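NIPSNAP domain-containing protein (Burkholderia xenovorans, PDB 5KAK) is of unknown function but belongs to the NipSnap family, whose domain is grouped with the dimeric alpha/beta barrels. Local coordinates at residues E[11-16]-E[58-63]; E[44-49]-E[112-117]; E[17-22]-E[93-98]; E[40-45]-E[63-68]. One frame throughout, in Å; residues are numbered along the deposited sequence.

Contact 1 of 4, residues E[11-16]-E[58-63]; sequences VEERIY and QVVHLW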
# COMPACT_ATOMS: atom_id res chain seq x y z
N VAL E 11 17.98 14.62 -9.06
CA VAL E 11 18.44 13.66 -8.06
C VAL E 11 17.61 12.40 -8.20
O VAL E 11 16.38 12.45 -8.21
CB VAL E 11 18.31 14.23 -6.63
CG1 VAL E 11 18.54 13.15 -5.59
CG2 VAL E 11 19.30 15.40 -6.45
N GLU E 12 18.28 11.25 -8.30
CA GLU E 12 17.57 9.98 -8.30
C GLU E 12 17.63 9.37 -6.91
O GLU E 12 18.73 9.18 -6.37
CB GLU E 12 18.16 9.00 -9.32
CG GLU E 12 17.38 7.68 -9.39
CD GLU E 12 17.99 6.68 -10.38
OE1 GLU E 12 17.37 5.64 -10.65
OE2 GLU E 12 19.08 6.96 -10.92
N GLU E 13 16.47 9.09 -6.34
CA GLU E 13 16.39 8.34 -5.09
C GLU E 13 16.07 6.89 -5.43
O GLU E 13 15.11 6.61 -6.15
CB GLU E 13 15.33 8.92 -4.16
CG GLU E 13 15.28 8.18 -2.84
CD GLU E 13 14.39 8.85 -1.80
OE1 GLU E 13 13.48 9.64 -2.17
OE2 GLU E 13 14.61 8.58 -0.61
N ARG E 14 16.91 5.96 -4.96
CA ARG E 14 16.68 4.54 -5.17
C ARG E 14 16.43 3.90 -3.81
O ARG E 14 17.14 4.19 -2.84
CB ARG E 14 17.87 3.89 -5.91
CG ARG E 14 18.04 4.47 -7.31
CD ARG E 14 19.20 3.83 -8.04
NE ARG E 14 18.97 2.43 -8.38
CZ ARG E 14 18.32 2.02 -9.47
NH1 ARG E 14 17.80 2.89 -10.32
NH2 ARG E 14 18.19 0.73 -9.72
N ILE E 15 15.39 3.09 -3.74
CA ILE E 15 14.92 2.51 -2.49
C ILE E 15 14.82 1.00 -2.71
O ILE E 15 13.98 0.54 -3.49
CB ILE E 15 13.56 3.09 -2.07
CG1 ILE E 15 13.61 4.62 -1.96
CG2 ILE E 15 13.07 2.42 -0.80
CD1 ILE E 15 12.22 5.26 -1.87
N TYR E 16 15.70 0.23 -2.06
CA TYR E 16 15.69 -1.22 -2.19
C TYR E 16 15.21 -1.87 -0.90
O TYR E 16 15.73 -1.57 0.18
CB TYR E 16 17.06 -1.79 -2.53
CG TYR E 16 17.74 -1.28 -3.77
CD1 TYR E 16 17.05 -0.61 -4.78
CD2 TYR E 16 19.08 -1.52 -3.95
CE1 TYR E 16 17.71 -0.17 -5.92
CE2 TYR E 16 19.75 -1.10 -5.06
CZ TYR E 16 19.07 -0.42 -6.05
OH TYR E 16 19.79 -0.01 -7.15
N GLN E 58 15.79 -1.94 4.57
CA GLN E 58 15.60 -1.08 3.41
C GLN E 58 16.84 -0.22 3.26
O GLN E 58 17.34 0.34 4.24
CB GLN E 58 14.35 -0.20 3.54
CG GLN E 58 14.07 0.65 2.31
CD GLN E 58 12.84 1.54 2.48
OE1 GLN E 58 12.94 2.64 3.03
NE2 GLN E 58 11.70 1.09 1.96
N VAL E 59 17.35 -0.14 2.04
CA VAL E 59 18.47 0.75 1.76
C VAL E 59 17.95 1.87 0.87
O VAL E 59 17.12 1.66 -0.02
CB VAL E 59 19.68 0.02 1.13
CG1 VAL E 59 20.31 -0.92 2.13
CG2 VAL E 59 19.27 -0.75 -0.09
N VAL E 60 18.44 3.07 1.15
CA VAL E 60 18.00 4.30 0.49
C VAL E 60 19.25 5.03 0.02
O VAL E 60 20.10 5.38 0.83
CB VAL E 60 17.18 5.18 1.44
CG1 VAL E 60 16.84 6.52 0.79
CG2 VAL E 60 15.92 4.47 1.87
N HIS E 61 19.35 5.28 -1.30
CA HIS E 61 20.53 5.99 -1.80
C HIS E 61 20.12 7.05 -2.81
O HIS E 61 19.21 6.84 -3.62
CB HIS E 61 21.62 5.01 -2.37
CG HIS E 61 21.11 3.87 -3.20
ND1 HIS E 61 21.48 3.68 -4.51
CD2 HIS E 61 20.31 2.82 -2.88
CE1 HIS E 61 20.90 2.59 -4.98
NE2 HIS E 61 20.20 2.04 -4.01
N LEU E 62 20.78 8.20 -2.74
CA LEU E 62 20.46 9.34 -3.59
C LEU E 62 21.69 9.73 -4.39
O LEU E 62 22.75 9.99 -3.80
CB LEU E 62 20.00 10.54 -2.77
CG LEU E 62 18.61 10.51 -2.14
CD1 LEU E 62 18.57 9.57 -0.97
CD2 LEU E 62 18.18 11.92 -1.75
N TRP E 63 21.52 9.82 -5.70
CA TRP E 63 22.57 10.18 -6.65
C TRP E 63 22.19 11.45 -7.40
O TRP E 63 21.07 11.58 -7.90
CB TRP E 63 22.77 9.05 -7.64
CG TRP E 63 23.18 7.78 -6.99
CD1 TRP E 63 22.37 6.81 -6.49
CD2 TRP E 63 24.52 7.34 -6.77
NE1 TRP E 63 23.12 5.78 -5.97
CE2 TRP E 63 24.45 6.09 -6.13
CE3 TRP E 63 25.78 7.89 -7.05
CZ2 TRP E 63 25.59 5.37 -5.76
CZ3 TRP E 63 26.91 7.18 -6.70
CH2 TRP E 63 26.81 5.93 -6.06

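Contact 2 of 4, residues E[44-49]-E[112-117]; sequences RLIGYF and PLPPLW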
# COMPACT_ATOMS: atom_id res chain seq x y z
N ARG E 44 28.14 11.40 -8.21
CA ARG E 44 27.73 12.33 -7.15
C ARG E 44 26.80 11.62 -6.16
O ARG E 44 25.58 11.75 -6.23
CB ARG E 44 27.07 13.56 -7.76
CG ARG E 44 27.98 14.31 -8.74
CD ARG E 44 27.25 15.49 -9.32
NE ARG E 44 28.11 16.39 -10.08
CZ ARG E 44 28.29 16.32 -11.39
NH1 ARG E 44 27.67 15.38 -12.10
NH2 ARG E 44 29.07 17.20 -12.00
N LEU E 45 27.40 10.88 -5.23
CA LEU E 45 26.63 10.29 -4.13
C LEU E 45 26.24 11.38 -3.14
O LEU E 45 27.11 12.05 -2.56
CB LEU E 45 27.43 9.18 -3.45
CG LEU E 45 26.72 8.45 -2.30
CD1 LEU E 45 25.38 7.86 -2.75
CD2 LEU E 45 27.64 7.37 -1.71
N ILE E 46 24.93 11.55 -2.94
CA ILE E 46 24.42 12.45 -1.91
C ILE E 46 24.30 11.75 -0.56
O ILE E 46 24.57 12.33 0.49
CB ILE E 46 23.08 13.06 -2.36
CG1 ILE E 46 23.31 13.98 -3.57
CG2 ILE E 46 22.38 13.78 -1.22
CD1 ILE E 46 22.06 14.30 -4.34
N GLY E 47 23.91 10.47 -0.56
CA GLY E 47 23.74 9.72 0.67
C GLY E 47 23.42 8.28 0.38
O GLY E 47 22.70 7.99 -0.59
N TYR E 48 23.93 7.36 1.21
CA TYR E 48 23.65 5.94 1.10
C TYR E 48 23.37 5.42 2.50
O TYR E 48 24.26 5.46 3.36
CB TYR E 48 24.82 5.18 0.45
CG TYR E 48 24.39 3.99 -0.39
CD1 TYR E 48 23.50 3.05 0.10
CD2 TYR E 48 24.86 3.83 -1.70
CE1 TYR E 48 23.09 1.96 -0.68
CE2 TYR E 48 24.46 2.74 -2.48
CZ TYR E 48 23.58 1.81 -1.96
OH TYR E 48 23.17 0.73 -2.74
N PHE E 49 22.16 4.95 2.74
CA PHE E 49 21.69 4.70 4.09
C PHE E 49 21.00 3.35 4.17
O PHE E 49 20.57 2.78 3.17
CB PHE E 49 20.68 5.76 4.57
CG PHE E 49 21.09 7.17 4.31
CD1 PHE E 49 21.90 7.85 5.21
CD2 PHE E 49 20.64 7.82 3.17
CE1 PHE E 49 22.28 9.16 4.96
CE2 PHE E 49 21.00 9.12 2.93
CZ PHE E 49 21.82 9.81 3.82
N PRO E 112 23.61 22.57 -3.61
CA PRO E 112 24.05 22.18 -4.95
C PRO E 112 24.58 20.75 -4.98
O PRO E 112 24.75 20.09 -3.96
CB PRO E 112 25.16 23.20 -5.26
CG PRO E 112 25.69 23.58 -3.92
CD PRO E 112 24.49 23.59 -3.01
N LEU E 113 24.85 20.29 -6.20
CA LEU E 113 25.32 18.93 -6.40
C LEU E 113 26.64 18.70 -5.65
O LEU E 113 27.47 19.61 -5.56
CB LEU E 113 25.52 18.65 -7.89
CG LEU E 113 24.30 18.24 -8.72
CD1 LEU E 113 24.68 18.01 -10.18
CD2 LEU E 113 23.67 17.01 -8.14
N PRO E 114 26.85 17.50 -5.11
CA PRO E 114 28.19 17.15 -4.65
C PRO E 114 29.16 17.23 -5.82
O PRO E 114 28.78 17.01 -6.98
CB PRO E 114 28.03 15.70 -4.16
CG PRO E 114 26.60 15.57 -3.82
CD PRO E 114 25.88 16.44 -4.82
N PRO E 115 30.41 17.58 -5.55
CA PRO E 115 31.41 17.54 -6.63
C PRO E 115 31.61 16.11 -7.09
O PRO E 115 31.35 15.15 -6.35
CB PRO E 115 32.67 18.11 -5.97
CG PRO E 115 32.47 17.86 -4.51
CD PRO E 115 31.00 17.99 -4.27
N LEU E 116 32.05 15.96 -8.34
CA LEU E 116 32.35 14.64 -8.88
C LEU E 116 33.40 13.93 -8.04
O LEU E 116 34.39 14.53 -7.63
CB LEU E 116 32.83 14.75 -10.33
CG LEU E 116 31.78 14.88 -11.44
CD1 LEU E 116 32.45 15.11 -12.79
CD2 LEU E 116 30.91 13.64 -11.49
N TRP E 117 33.16 12.64 -7.77
CA TRP E 117 34.12 11.83 -7.04
C TRP E 117 35.39 11.66 -7.86
O TRP E 117 35.32 11.37 -9.06
CB TRP E 117 33.51 10.46 -6.72
CG TRP E 117 34.34 9.55 -5.86
CD1 TRP E 117 35.14 8.52 -6.28
CD2 TRP E 117 34.44 9.58 -4.43
NE1 TRP E 117 35.73 7.91 -5.19
CE2 TRP E 117 35.30 8.53 -4.05
CE3 TRP E 117 33.86 10.38 -3.43
CZ2 TRP E 117 35.62 8.28 -2.72
CZ3 TRP E 117 34.19 10.12 -2.11
CH2 TRP E 117 35.05 9.08 -1.77

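Contact 3 of 4, residues E[17-22]-E[93-98]; sequences DLRPNG and QPLLVR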
# COMPACT_ATOMS: atom_id res chain seq x y z
N ASP E 17 14.22 -2.74 -1.02
CA ASP E 17 13.83 -3.56 0.11
C ASP E 17 14.58 -4.88 0.03
O ASP E 17 14.62 -5.52 -1.02
CB ASP E 17 12.33 -3.80 0.11
CG ASP E 17 11.54 -2.51 0.24
OD1 ASP E 17 11.76 -1.79 1.24
OD2 ASP E 17 10.73 -2.21 -0.66
N LEU E 18 15.18 -5.29 1.15
CA LEU E 18 16.07 -6.43 1.21
C LEU E 18 15.43 -7.59 1.97
O LEU E 18 14.46 -7.41 2.71
CB LEU E 18 17.39 -6.05 1.89
CG LEU E 18 18.09 -4.88 1.20
CD1 LEU E 18 19.37 -4.50 1.92
CD2 LEU E 18 18.38 -5.27 -0.21
N ARG E 19 16.02 -8.78 1.80
CA ARG E 19 15.72 -9.94 2.63
C ARG E 19 15.85 -9.52 4.09
O ARG E 19 16.69 -8.67 4.42
CB ARG E 19 16.69 -11.07 2.26
CG ARG E 19 16.69 -12.27 3.18
CD ARG E 19 17.75 -13.27 2.73
NE ARG E 19 19.10 -12.90 3.17
CZ ARG E 19 20.21 -13.44 2.66
NH1 ARG E 19 20.11 -14.35 1.70
NH2 ARG E 19 21.40 -13.08 3.11
N PRO E 20 15.04 -10.06 5.01
CA PRO E 20 15.17 -9.65 6.41
C PRO E 20 16.59 -9.81 6.95
O PRO E 20 17.26 -10.84 6.76
CB PRO E 20 14.19 -10.58 7.13
CG PRO E 20 13.10 -10.81 6.09
CD PRO E 20 13.86 -10.91 4.78
N ASN E 21 17.06 -8.76 7.63
CA ASN E 21 18.40 -8.67 8.21
C ASN E 21 19.49 -8.74 7.15
O ASN E 21 20.63 -9.11 7.45
CB ASN E 21 18.61 -9.73 9.29
CG ASN E 21 17.62 -9.60 10.41
OD1 ASN E 21 17.41 -8.50 10.93
ND2 ASN E 21 16.97 -10.70 10.78
N GLY E 22 19.16 -8.39 5.91
CA GLY E 22 20.14 -8.37 4.84
C GLY E 22 20.93 -7.09 4.70
O GLY E 22 21.90 -7.08 3.94
N GLN E 93 22.40 -9.31 -5.73
CA GLN E 93 21.21 -9.98 -6.25
C GLN E 93 20.52 -10.89 -5.24
O GLN E 93 19.29 -10.81 -5.11
CB GLN E 93 21.60 -10.74 -7.52
CG GLN E 93 20.49 -11.58 -8.09
CD GLN E 93 19.39 -10.72 -8.67
OE1 GLN E 93 19.66 -9.69 -9.27
NE2 GLN E 93 18.14 -11.14 -8.49
N PRO E 94 21.23 -11.76 -4.50
CA PRO E 94 20.53 -12.65 -3.55
C PRO E 94 19.89 -11.93 -2.37
O PRO E 94 19.09 -12.55 -1.65
CB PRO E 94 21.64 -13.59 -3.06
CG PRO E 94 22.71 -13.49 -4.10
CD PRO E 94 22.66 -12.09 -4.58
N LEU E 95 20.20 -10.66 -2.14
CA LEU E 95 19.65 -9.93 -1.00
C LEU E 95 18.45 -9.09 -1.38
O LEU E 95 17.78 -8.57 -0.48
CB LEU E 95 20.71 -9.02 -0.37
CG LEU E 95 22.08 -9.61 -0.03
CD1 LEU E 95 23.10 -8.52 0.30
CD2 LEU E 95 21.95 -10.57 1.14
N LEU E 96 18.16 -8.96 -2.67
CA LEU E 96 17.11 -8.06 -3.15
C LEU E 96 15.74 -8.72 -3.09
O LEU E 96 15.58 -9.91 -3.35
CB LEU E 96 17.41 -7.64 -4.59
CG LEU E 96 18.74 -6.92 -4.79
CD1 LEU E 96 19.02 -6.71 -6.27
CD2 LEU E 96 18.68 -5.60 -4.06
N VAL E 97 14.74 -7.92 -2.69
CA VAL E 97 13.34 -8.31 -2.72
C VAL E 97 12.53 -7.40 -3.62
O VAL E 97 11.70 -7.87 -4.42
CB VAL E 97 12.74 -8.35 -1.29
CG1 VAL E 97 11.23 -8.50 -1.34
CG2 VAL E 97 13.36 -9.47 -0.46
N ARG E 98 12.75 -6.09 -3.53
CA ARG E 98 11.96 -5.11 -4.27
C ARG E 98 12.80 -3.86 -4.48
O ARG E 98 13.57 -3.48 -3.60
CB ARG E 98 10.68 -4.78 -3.51
CG ARG E 98 9.79 -3.72 -4.11
CD ARG E 98 8.58 -3.51 -3.22
NE ARG E 98 7.87 -4.77 -2.99
CZ ARG E 98 7.97 -5.51 -1.88
NH1 ARG E 98 8.75 -5.12 -0.88
NH2 ARG E 98 7.30 -6.64 -1.78

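Contact 4 of 4, residues E[40-45]-E[63-68]; sequences PVLGRL and WGYEDL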
# COMPACT_ATOMS: atom_id res chain seq x y z
N PRO E 40 32.66 6.10 -8.75
CA PRO E 40 33.38 6.88 -9.77
C PRO E 40 32.61 7.01 -11.07
O PRO E 40 32.78 8.01 -11.78
CB PRO E 40 34.68 6.09 -9.97
CG PRO E 40 34.79 5.17 -8.79
CD PRO E 40 33.38 4.86 -8.40
N VAL E 41 31.80 6.01 -11.42
CA VAL E 41 31.06 6.06 -12.68
C VAL E 41 29.86 6.99 -12.57
O VAL E 41 29.65 7.88 -13.41
CB VAL E 41 30.63 4.63 -13.08
CG1 VAL E 41 29.90 4.64 -14.41
CG2 VAL E 41 31.86 3.70 -13.14
N LEU E 42 29.07 6.82 -11.51
CA LEU E 42 27.86 7.62 -11.38
C LEU E 42 28.19 9.06 -10.99
O LEU E 42 27.57 10.00 -11.51
CB LEU E 42 26.91 6.97 -10.37
CG LEU E 42 26.35 5.64 -10.87
CD1 LEU E 42 25.17 5.13 -10.01
CD2 LEU E 42 25.97 5.73 -12.35
N GLY E 43 29.13 9.26 -10.09
CA GLY E 43 29.67 10.60 -9.93
C GLY E 43 29.41 11.30 -8.62
O GLY E 43 30.35 11.77 -7.96
N ARG E 44 28.14 11.40 -8.21
CA ARG E 44 27.73 12.33 -7.15
C ARG E 44 26.80 11.62 -6.16
O ARG E 44 25.58 11.75 -6.23
CB ARG E 44 27.07 13.56 -7.76
CG ARG E 44 27.98 14.31 -8.74
CD ARG E 44 27.25 15.49 -9.32
NE ARG E 44 28.11 16.39 -10.08
CZ ARG E 44 28.29 16.32 -11.39
NH1 ARG E 44 27.67 15.38 -12.10
NH2 ARG E 44 29.07 17.20 -12.00
N LEU E 45 27.40 10.88 -5.23
CA LEU E 45 26.63 10.29 -4.13
C LEU E 45 26.24 11.38 -3.14
O LEU E 45 27.11 12.05 -2.56
CB LEU E 45 27.43 9.18 -3.45
CG LEU E 45 26.72 8.45 -2.30
CD1 LEU E 45 25.38 7.86 -2.75
CD2 LEU E 45 27.64 7.37 -1.71
N TRP E 63 21.52 9.82 -5.70
CA TRP E 63 22.57 10.18 -6.65
C TRP E 63 22.19 11.45 -7.40
O TRP E 63 21.07 11.58 -7.90
CB TRP E 63 22.77 9.05 -7.64
CG TRP E 63 23.18 7.78 -6.99
CD1 TRP E 63 22.37 6.81 -6.49
CD2 TRP E 63 24.52 7.34 -6.77
NE1 TRP E 63 23.12 5.78 -5.97
CE2 TRP E 63 24.45 6.09 -6.13
CE3 TRP E 63 25.78 7.89 -7.05
CZ2 TRP E 63 25.59 5.37 -5.76
CZ3 TRP E 63 26.91 7.18 -6.70
CH2 TRP E 63 26.81 5.93 -6.06
N GLY E 64 23.15 12.37 -7.52
CA GLY E 64 22.93 13.64 -8.20
C GLY E 64 23.50 13.63 -9.61
O GLY E 64 24.57 13.07 -9.85
N TYR E 65 22.79 14.28 -10.52
CA TYR E 65 23.17 14.36 -11.92
C TYR E 65 22.94 15.79 -12.39
O TYR E 65 22.09 16.50 -11.86
CB TYR E 65 22.37 13.36 -12.77
CG TYR E 65 22.64 11.92 -12.39
CD1 TYR E 65 23.78 11.28 -12.86
CD2 TYR E 65 21.78 11.22 -11.56
CE1 TYR E 65 24.04 9.97 -12.52
CE2 TYR E 65 22.04 9.90 -11.21
CZ TYR E 65 23.18 9.29 -11.70
OH TYR E 65 23.48 7.99 -11.37
N GLU E 66 23.73 16.22 -13.37
CA GLU E 66 23.58 17.58 -13.87
C GLU E 66 22.32 17.73 -14.69
O GLU E 66 21.77 18.84 -14.78
CB GLU E 66 24.81 17.99 -14.69
CG GLU E 66 26.09 18.05 -13.87
CD GLU E 66 27.33 18.20 -14.72
OE1 GLU E 66 27.38 19.14 -15.55
OE2 GLU E 66 28.26 17.38 -14.56
N ASP E 67 21.84 16.64 -15.28
CA ASP E 67 20.65 16.63 -16.12
C ASP E 67 20.35 15.21 -16.56
O ASP E 67 21.10 14.27 -16.25
CB ASP E 67 20.80 17.57 -17.33
CG ASP E 67 22.10 17.36 -18.11
OD1 ASP E 67 22.44 16.20 -18.44
OD2 ASP E 67 22.78 18.36 -18.40
N LEU E 68 19.24 15.04 -17.28
CA LEU E 68 18.77 13.71 -17.64
C LEU E 68 19.73 13.00 -18.59
O LEU E 68 19.93 11.79 -18.46
CB LEU E 68 17.38 13.81 -18.27
CG LEU E 68 16.31 14.25 -17.29
CD1 LEU E 68 15.07 14.67 -18.06
CD2 LEU E 68 16.01 13.13 -16.31
O HOH W 1 26.81 12.56 -11.50
O HOH W 2 25.55 10.44 -9.17

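Contact 1 of 4, residues E[11-16]-E[58-63]
Arg-14 and His-61 face each other as a hydrogen-bonded pair of antiparallel strands, and the arginine side chain can be followed across the imidazole. Its CB sits over one ring face, 3.6 Å from the ring centroid, a CH-pi contact. CG is more distant, while CD returns to 3.7 Å from His-61 CE1, and the bend at chi3 (68°) brings NE round beside Tyr-16. NE donates to Tyr-16 OH at 2.9 Å, and NH2 adds a second bond to the same oxygen at 3.1 Å, both in the guanidinium plane. NH1 forms a salt bridge with Glu-12 OE1 (2.8 Å), which it meets from above the carboxylate plane. The two bonds to Tyr-16 OH, with the NH1 bond to Glu-12, fix the guanidinium's orientation; His-61 CE1 comes up to its edge.

The imidazole is pinned as well. With chi1 at 41°, CG lies between backbone N and carbonyl carbon, and the ring leans toward strand 11-16. Its NE2 comes within 3.3 Å of Tyr-16 CE2, giving an edge-to-face pair with planes at 80°, while Trp-63 NE1 donates to His-61 ND1 (3.0 Å). Six backbone bonds link the strands.

Phe-26 and Gln-38 of helix 23-42 pack against this aromatic face. Glu-13 and Leu-62 lie on the other face, which meets a second subunit, as expected for the central strand pair of a dimeric alpha/beta barrel.

Contact 2 of 4, residues E[44-49]-E[112-117]
Arg-44 threads its side chain between Leu-113 and Leu-116 of the loop 112-117. Chi2 (178°) carries CD to 3.2 Å from Pro-114 O, and chi3 (170°) runs the chain on to NE beside the same oxygen. That carbonyl lies at the edge of the guanidinium, near its plane, and takes a weak hydrogen bond from NE, also 3.2 Å long and bent at 120°. Leu-113 and Leu-116 cover opposite faces: Leu-113 CD1 stands 3.7 Å from Arg-44 CD, crossing the chain at about a right angle, while Leu-116 CD2 lies over the centre of the planar group, 3.7 Å from Arg-44 CZ. The firmer polar partner of the guanidinium is Glu-66, beyond this loop.

Strand 45-51 carries a classic beta bulge, in which Ile-46 and Gly-47 both face Leu-62 on the neighbouring strand. On the bulge, the Ile-46 side chain crosses Pro-114 at about a right angle, its CG1 3.7 Å from Pro-114 CG.

The outer side is looser. Pro-115 is exposed and its CB points away, with its carbonyl O 4.2 Å from Arg-44 CG as its nearest approach. Leu-116, though over the guanidinium, is partly exposed. Beyond the bulge, Phe-49 pairs with a strand of a second subunit.

Contact 3 of 4, residues E[17-22]-E[93-98]
Pro-94 and Leu-95 meet Arg-19 at the end of a short 3-10 segment. Pro-94 contributes its carbonyl, whose O lies 3.9 Å from Arg-19 NH1, too far to bind it. Leu-95 does more. Its CD2 sits over one face of the Arg-19 guanidinium, tightly packed at 3.2 Å from NH2; the arginine chain, bent at chi3 (80°), crosses the leucine obliquely. The carbonyl O of Leu-95 accepts the backbone N of Arg-19 at 2.9 Å, with the donor tilted 26° from the carbonyl plane, and the CA of Leu-18 approaches the same oxygen.

Leu-96 follows, its CB directed away, yet its CD2 touches Leu-18 CD2 at 3.9 Å. At Val-97 the chain turns a corner. Its N donates to Asp-17 O at 2.9 Å, and its CG2 leans on the peptide joining Leu-18 and Arg-19. Arg-98 N reaches that same Asp-17 oxygen at 3.2 Å, so one carbonyl takes two successive amides, while Arg-98 O accepts Asp-17 N at 2.8 Å. The side chains add a long salt bridge, Asp-17 OD2 to Arg-98 NH1 at 3.5 Å, with carboxylate and guanidinium planes 59° apart; Asp-17 OD1 is engaged by Gln-58 NE2.

Just past the strand, a type II turn from Arg-19 to Gly-22 leads into helix 23-42, and its Pro-20 and Asn-21 bond to Gln-93 of a neighbouring subunit. Two residues, Val-97 and Arg-98, facing the single Asp-17 define a classic beta bulge, here at the start of strand 96-106, outermost in this chain's sheet.

Contact 4 of 4, residues E[40-45]-E[63-68]
Leu-45 and Trp-63 form an antiparallel non-hydrogen-bonded pair, and one step along Gly-64 N donates to Arg-44 O at 2.8 Å, almost straight at 173°. The indole of Trp-63 is clamped between two leucines. Leu-42 CD1 stands over the centre of its six-membered ring, 3.9 Å from the centroid, and Leu-45 CD1 takes the same place over the opposite face. Leu-42 CB also presses on the ring, 3.6 Å from Trp-63 CE3, while its CD2 touches the hydroxyl of Tyr-65, 3.5 Å from OH.

Leu-42 ends helix 23-42, and Gly-43 leaves the helical region with a phi of 114°, where a CB would be jammed against the preceding carbonyl O. A short turn leads from the helix into strand 45-51, closing the split beta-alpha-beta unit of a ferredoxin-like fold, with strand 58-65 lying between the two parallel strands 10-18 and 45-51.

Polar groups gather at the outer end. Arg-44 NH2 makes a salt bridge to Glu-66 OE2 at 2.7 Å, meeting the oxygen from above the carboxylate plane; the two planar groups stand 87° apart. Glu-66 CG lies over one guanidinium face. Water 1 accepts a bond from Arg-44 NH1 (3.0 Å), and water 2 accepts one from the backbone N of Arg-44 (2.9 Å). Both waters sit among the carbonyls of Leu-42 and Gly-64, with water 2 also above the Tyr-65 ring.

How the contacts relate
All four contacts converge on one antiparallel sheet, ordered 45-51, 58-65, 10-18, 96-106. Contact 1 joins its two inner strands; contact 3 takes strand 10-18 on to strand 96-106, its centre about 14 Å from that of contact 1. Contacts 2 and 4, centres about 7 Å apart, share Arg-44 and Leu-45 at the other end, and contact 4 shares Trp-63 with contact 1. Contacts 3 and 4, about 24 Å between centres, lie on opposite sides of the chain's centre, and contact 4 nests within the loop closed by contact 3. The inner strand pair is bounded by a bulge at one end and a helix-to-strand turn at the other, with contact 2 fastening the C-terminal loop over it.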